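Local coordinates for protein laccase (Botrytis aclada, PDB 3SQR) that oxidises phenolic substrates with copper ions while reducing oxygen to water, as a multicopper oxidase that probably takes part in lignin degradation, at residues R264-N269 with R310-V315; I288-V293 with P497-A502. All blocks are in the same frame, centred on the assembly; numbering follows the deposited sequence.

Interaction 1. Residues R264-N269 with R310-V315; sequences RLRLIN and RYDVIV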
# COMPACT_ATOMS: atom_id res chain seq x y z
N ARG A 264 -0.27 -17.16 -11.50
CA ARG A 264 0.20 -16.13 -10.58
C ARG A 264 -0.93 -15.11 -10.34
O ARG A 264 -1.54 -14.57 -11.26
CB ARG A 264 1.42 -15.44 -11.19
CG ARG A 264 1.92 -14.30 -10.33
CD ARG A 264 3.13 -13.73 -10.96
NE ARG A 264 3.83 -12.86 -10.03
CZ ARG A 264 5.09 -12.49 -10.23
NH1 ARG A 264 5.80 -12.93 -11.27
NH2 ARG A 264 5.66 -11.68 -9.36
N LEU A 265 -1.28 -14.98 -9.09
CA LEU A 265 -2.29 -13.99 -8.61
C LEU A 265 -1.54 -12.99 -7.77
O LEU A 265 -0.75 -13.34 -6.92
CB LEU A 265 -3.32 -14.64 -7.71
CG LEU A 265 -4.36 -15.57 -8.36
CD1 LEU A 265 -3.78 -16.63 -9.29
CD2 LEU A 265 -5.28 -16.13 -7.23
N ARG A 266 -1.91 -11.73 -7.91
CA ARG A 266 -1.16 -10.65 -7.24
C ARG A 266 -2.13 -9.96 -6.34
O ARG A 266 -2.99 -9.25 -6.81
CB ARG A 266 -0.57 -9.74 -8.29
CG ARG A 266 0.33 -10.42 -9.33
CD ARG A 266 0.70 -9.42 -10.37
NE ARG A 266 1.60 -9.88 -11.39
CZ ARG A 266 2.93 -9.69 -11.41
NH1 ARG A 266 3.53 -9.10 -10.40
NH2 ARG A 266 3.65 -10.13 -12.43
N LEU A 267 -2.01 -10.24 -5.06
CA LEU A 267 -2.99 -9.87 -4.09
C LEU A 267 -2.57 -8.58 -3.44
O LEU A 267 -1.44 -8.45 -2.98
CB LEU A 267 -3.15 -10.94 -3.05
CG LEU A 267 -3.46 -12.33 -3.66
CD1 LEU A 267 -3.34 -13.44 -2.59
CD2 LEU A 267 -4.84 -12.31 -4.32
N ILE A 268 -3.51 -7.64 -3.38
CA ILE A 268 -3.30 -6.33 -2.72
C ILE A 268 -4.46 -5.96 -1.88
O ILE A 268 -5.59 -5.91 -2.36
CB ILE A 268 -3.02 -5.19 -3.70
CG1 ILE A 268 -2.11 -5.66 -4.84
CG2 ILE A 268 -2.44 -3.89 -2.90
CD1 ILE A 268 -1.65 -4.55 -5.72
N ASN A 269 -4.19 -5.63 -0.62
CA ASN A 269 -5.22 -5.08 0.25
C ASN A 269 -5.12 -3.54 0.17
O ASN A 269 -4.15 -2.97 0.57
CB ASN A 269 -5.06 -5.61 1.69
CG ASN A 269 -5.99 -4.97 2.71
OD1 ASN A 269 -6.76 -4.00 2.45
ND2 ASN A 269 -5.86 -5.50 3.97
N ARG A 310 1.19 -6.60 -0.29
CA ARG A 310 1.00 -7.36 -1.49
C ARG A 310 1.55 -8.69 -1.21
O ARG A 310 2.48 -8.80 -0.42
CB ARG A 310 1.71 -6.79 -2.74
CG ARG A 310 1.11 -5.49 -3.19
CD ARG A 310 1.62 -4.34 -2.42
NE ARG A 310 3.00 -4.08 -2.75
CZ ARG A 310 3.88 -3.44 -1.97
NH1 ARG A 310 3.58 -3.08 -0.74
NH2 ARG A 310 5.10 -3.22 -2.43
N TYR A 311 0.94 -9.68 -1.83
CA TYR A 311 1.56 -11.00 -1.94
C TYR A 311 1.37 -11.47 -3.34
O TYR A 311 0.29 -11.30 -3.94
CB TYR A 311 0.91 -11.96 -0.98
CG TYR A 311 1.32 -11.79 0.45
CD1 TYR A 311 2.51 -12.32 0.93
CD2 TYR A 311 0.54 -11.05 1.31
CE1 TYR A 311 2.86 -12.16 2.23
CE2 TYR A 311 0.88 -10.90 2.63
CZ TYR A 311 2.04 -11.44 3.09
OH TYR A 311 2.38 -11.31 4.37
N ASP A 312 2.37 -12.20 -3.82
CA ASP A 312 2.25 -12.87 -5.08
C ASP A 312 2.16 -14.34 -4.66
O ASP A 312 2.95 -14.82 -3.82
CB ASP A 312 3.45 -12.71 -5.98
CG ASP A 312 3.54 -11.36 -6.63
OD1 ASP A 312 3.92 -10.46 -5.91
OD2 ASP A 312 3.25 -11.20 -7.84
N VAL A 313 1.15 -14.99 -5.21
CA VAL A 313 0.97 -16.44 -5.01
C VAL A 313 0.78 -17.15 -6.33
O VAL A 313 0.26 -16.65 -7.29
CB VAL A 313 -0.23 -16.71 -4.07
CG1 VAL A 313 -0.06 -15.95 -2.74
CG2 VAL A 313 -1.57 -16.29 -4.79
N ILE A 314 1.20 -18.42 -6.34
CA ILE A 314 1.01 -19.25 -7.49
C ILE A 314 -0.03 -20.27 -7.04
O ILE A 314 0.09 -20.83 -5.94
CB ILE A 314 2.26 -20.00 -7.89
CG1 ILE A 314 3.35 -19.04 -8.34
CG2 ILE A 314 1.95 -20.96 -9.10
CD1 ILE A 314 2.98 -18.06 -9.37
N VAL A 315 -1.05 -20.43 -7.87
CA VAL A 315 -2.13 -21.37 -7.54
C VAL A 315 -2.18 -22.33 -8.75
O VAL A 315 -2.35 -21.89 -9.90
CB VAL A 315 -3.46 -20.75 -7.34
CG1 VAL A 315 -4.44 -21.87 -6.87
CG2 VAL A 315 -3.41 -19.69 -6.26
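Arg310 meets Ile268 at the start of strand 310-315: its chain is bent at chi2 and chi3, its CG lies 3.6 Å from Ile268 CG1, and its guanidinium goes on to Asp500 in a salt bridge. Tyr311 pairs with Leu267 through its backbone, Leu267 N reaching Tyr311 O at 2.8 Å, while its hydroxyl leads off to Arg499. Asp312 is the acid shared by two arginines of the facing strand. Arg264, CG anti to its backbone N (chi1 176°) and extended to NE, brings NE and NH2 side-on to the single oxygen OD2, NE at 2.8 Å; the guanidinium and carboxylate planes stand 72° apart. Asp312 OD2, well out of the Arg266 guanidinium plane, is 3.3 Å from Arg266 NH1, an attraction of charges alone; Thr164 bonds to both atoms, and Asp196 takes Arg266 NH2. The strands are antiparallel neighbours within a six-stranded sheet of the second cupredoxin-like domain. Val313 exchanges two backbone bonds with Leu265 and, on the sheet face opposite Asp312, sets CG2 3.8 Å from Leu265 CB and 4.0 Å from Leu267 CD1. Ile314 returns to the arginine face, its CD1 3.6 Å from Arg264 CB, and Val315 CG2 touches Leu265 CD2.

Interaction 2. Residues I288-V293 with P497-A502; sequences IANDLV and PRRDVA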
# COMPACT_ATOMS: atom_id res chain seq x y z
N ILE A 288 5.02 -16.51 -3.15
CA ILE A 288 6.30 -16.29 -3.80
C ILE A 288 6.90 -14.90 -3.68
O ILE A 288 8.02 -14.69 -4.08
CB ILE A 288 6.31 -16.71 -5.27
CG1 ILE A 288 5.31 -15.97 -6.15
CG2 ILE A 288 6.00 -18.27 -5.38
CD1 ILE A 288 5.77 -15.89 -7.57
N ALA A 289 6.14 -13.94 -3.13
CA ALA A 289 6.71 -12.63 -2.88
C ALA A 289 5.86 -11.99 -1.87
O ALA A 289 4.65 -12.25 -1.77
CB ALA A 289 6.75 -11.76 -4.15
N ASN A 290 6.50 -11.12 -1.11
CA ASN A 290 5.79 -10.23 -0.28
C ASN A 290 6.16 -8.81 -0.65
O ASN A 290 7.30 -8.51 -0.88
CB ASN A 290 5.95 -10.55 1.20
CG ASN A 290 7.38 -10.47 1.77
OD1 ASN A 290 8.34 -9.82 1.24
ND2 ASN A 290 7.52 -11.07 2.91
N ASP A 291 5.15 -7.96 -0.76
CA ASP A 291 5.37 -6.65 -1.32
C ASP A 291 6.26 -6.74 -2.56
O ASP A 291 5.87 -7.45 -3.46
CB ASP A 291 5.92 -5.76 -0.19
CG ASP A 291 4.94 -5.65 0.98
OD1 ASP A 291 3.79 -6.15 0.89
OD2 ASP A 291 5.33 -5.03 2.02
N LEU A 292 7.39 -6.00 -2.66
CA LEU A 292 8.27 -6.06 -3.83
C LEU A 292 9.54 -6.86 -3.57
O LEU A 292 10.57 -6.64 -4.21
CB LEU A 292 8.59 -4.67 -4.38
CG LEU A 292 7.39 -3.95 -5.01
CD1 LEU A 292 7.58 -2.36 -4.93
CD2 LEU A 292 7.23 -4.35 -6.44
N VAL A 293 9.38 -7.88 -2.74
CA VAL A 293 10.52 -8.77 -2.39
C VAL A 293 10.12 -10.23 -2.58
O VAL A 293 9.27 -10.78 -1.85
CB VAL A 293 10.89 -8.55 -0.98
CG1 VAL A 293 12.07 -9.45 -0.52
CG2 VAL A 293 11.25 -7.03 -0.70
N PRO A 497 12.35 -11.14 7.48
CA PRO A 497 11.46 -10.65 6.41
C PRO A 497 11.81 -9.24 5.98
O PRO A 497 12.30 -8.42 6.74
CB PRO A 497 10.07 -10.70 7.04
CG PRO A 497 10.24 -11.62 8.26
CD PRO A 497 11.64 -11.48 8.69
N ARG A 498 11.52 -8.95 4.72
CA ARG A 498 11.91 -7.68 4.14
C ARG A 498 10.81 -7.30 3.18
O ARG A 498 10.44 -8.09 2.32
CB ARG A 498 13.26 -7.83 3.41
CG ARG A 498 13.87 -6.56 2.84
CD ARG A 498 15.28 -6.82 2.33
NE ARG A 498 15.34 -7.52 1.06
CZ ARG A 498 15.89 -8.72 0.85
NH1 ARG A 498 16.38 -9.40 1.85
NH2 ARG A 498 15.94 -9.24 -0.35
N ARG A 499 10.29 -6.08 3.39
CA ARG A 499 9.14 -5.66 2.68
C ARG A 499 8.92 -4.18 2.95
O ARG A 499 9.81 -3.49 3.47
CB ARG A 499 7.92 -6.51 3.09
CG ARG A 499 7.39 -6.24 4.52
CD ARG A 499 6.24 -7.19 4.94
NE ARG A 499 5.22 -7.28 3.89
CZ ARG A 499 4.34 -8.28 3.77
NH1 ARG A 499 4.38 -9.32 4.59
NH2 ARG A 499 3.50 -8.29 2.75
N ASP A 500 7.77 -3.63 2.56
CA ASP A 500 7.53 -2.19 2.86
C ASP A 500 6.30 -1.82 3.67
O ASP A 500 6.16 -0.68 4.11
CB ASP A 500 7.57 -1.38 1.53
CG ASP A 500 6.50 -1.79 0.54
OD1 ASP A 500 5.32 -1.60 0.88
OD2 ASP A 500 6.88 -2.32 -0.56
N VAL A 501 5.45 -2.82 3.96
CA VAL A 501 4.32 -2.62 4.89
C VAL A 501 4.32 -3.78 5.88
O VAL A 501 4.38 -4.95 5.49
CB VAL A 501 2.94 -2.54 4.21
CG1 VAL A 501 1.86 -2.44 5.24
CG2 VAL A 501 2.84 -1.37 3.27
N ALA A 502 4.31 -3.49 7.17
CA ALA A 502 4.27 -4.54 8.18
C ALA A 502 3.50 -4.06 9.40
O ALA A 502 3.51 -2.88 9.76
CB ALA A 502 5.71 -4.95 8.58
O HOH W 1 8.71 -4.20 -0.91
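Asp291 OD2 is gripped by three N-H groups of 497-502: the backbone nitrogens of Asp500 and Val501 and the side-chain NE of Arg499. Asp500 N, 2.9 Å from Asp291 OD2, uses the anti lone pair, whereas Val501 N comes in nearly along the C-O axis. Arg499 adds a side-on salt bridge, Arg499 NE to Asp291 OD2 and Arg499 NH2 to Asp291 OD1, each 2.9 Å; both bonds are nearly straight (171° and 173° at the hydrogens) and lie in the guanidinium plane, yet they reach the carboxylate from above its own plane, the two groups being turned 65° apart. Asn290 CB sits over one face of the same guanidinium, toward its rim, and Arg499 NH1 continues to Tyr311. The aspartate stands in a type II' turn from Asn290 to Val293. At the end of the turn, Val293 packs CG2 3.3 Å from Arg498 O and lays CG1 over a face of the Arg498 guanidinium, which Leu380 O and Tyr59 also hold. A water accepts from Leu292 N at 2.8 Å and donates to Asp500 OD2. The turn of the second cupredoxin-like domain is thus fastened to the third. Asp500 OD1 bonds to His126 NE2, a second-shell link to a copper ligand, and Asp291 OD2 lies only 3.6 Å from that OD1; the surrounding N-H groups and Arg310, paired with Asp500, would offset the repulsion between the two carboxylates.

Both contacts are buried, and each places at least one strand in the same sheet: 310-316 of interaction 1 runs beside 285-290, whose end and turn enter interaction 2. Interaction 1 stays within one domain and combines a regular backbone ladder with a face of Leu265, Leu267 and Val313 and another where isoleucines flank the charges. Interaction 2 joins two domains across irregular backbone, so one aspartate side chain collects two backbone N-H groups and an arginine, with a water alongside. Arg310 connects them directly: its NH2 lies 2.7 Å from Asp500 OD2 in a salt bridge, while its backbone N bonds to Asp291 OD1. Since Arg310 and Asp500 both adjoin His126, the two contacts converge beside the copper cluster.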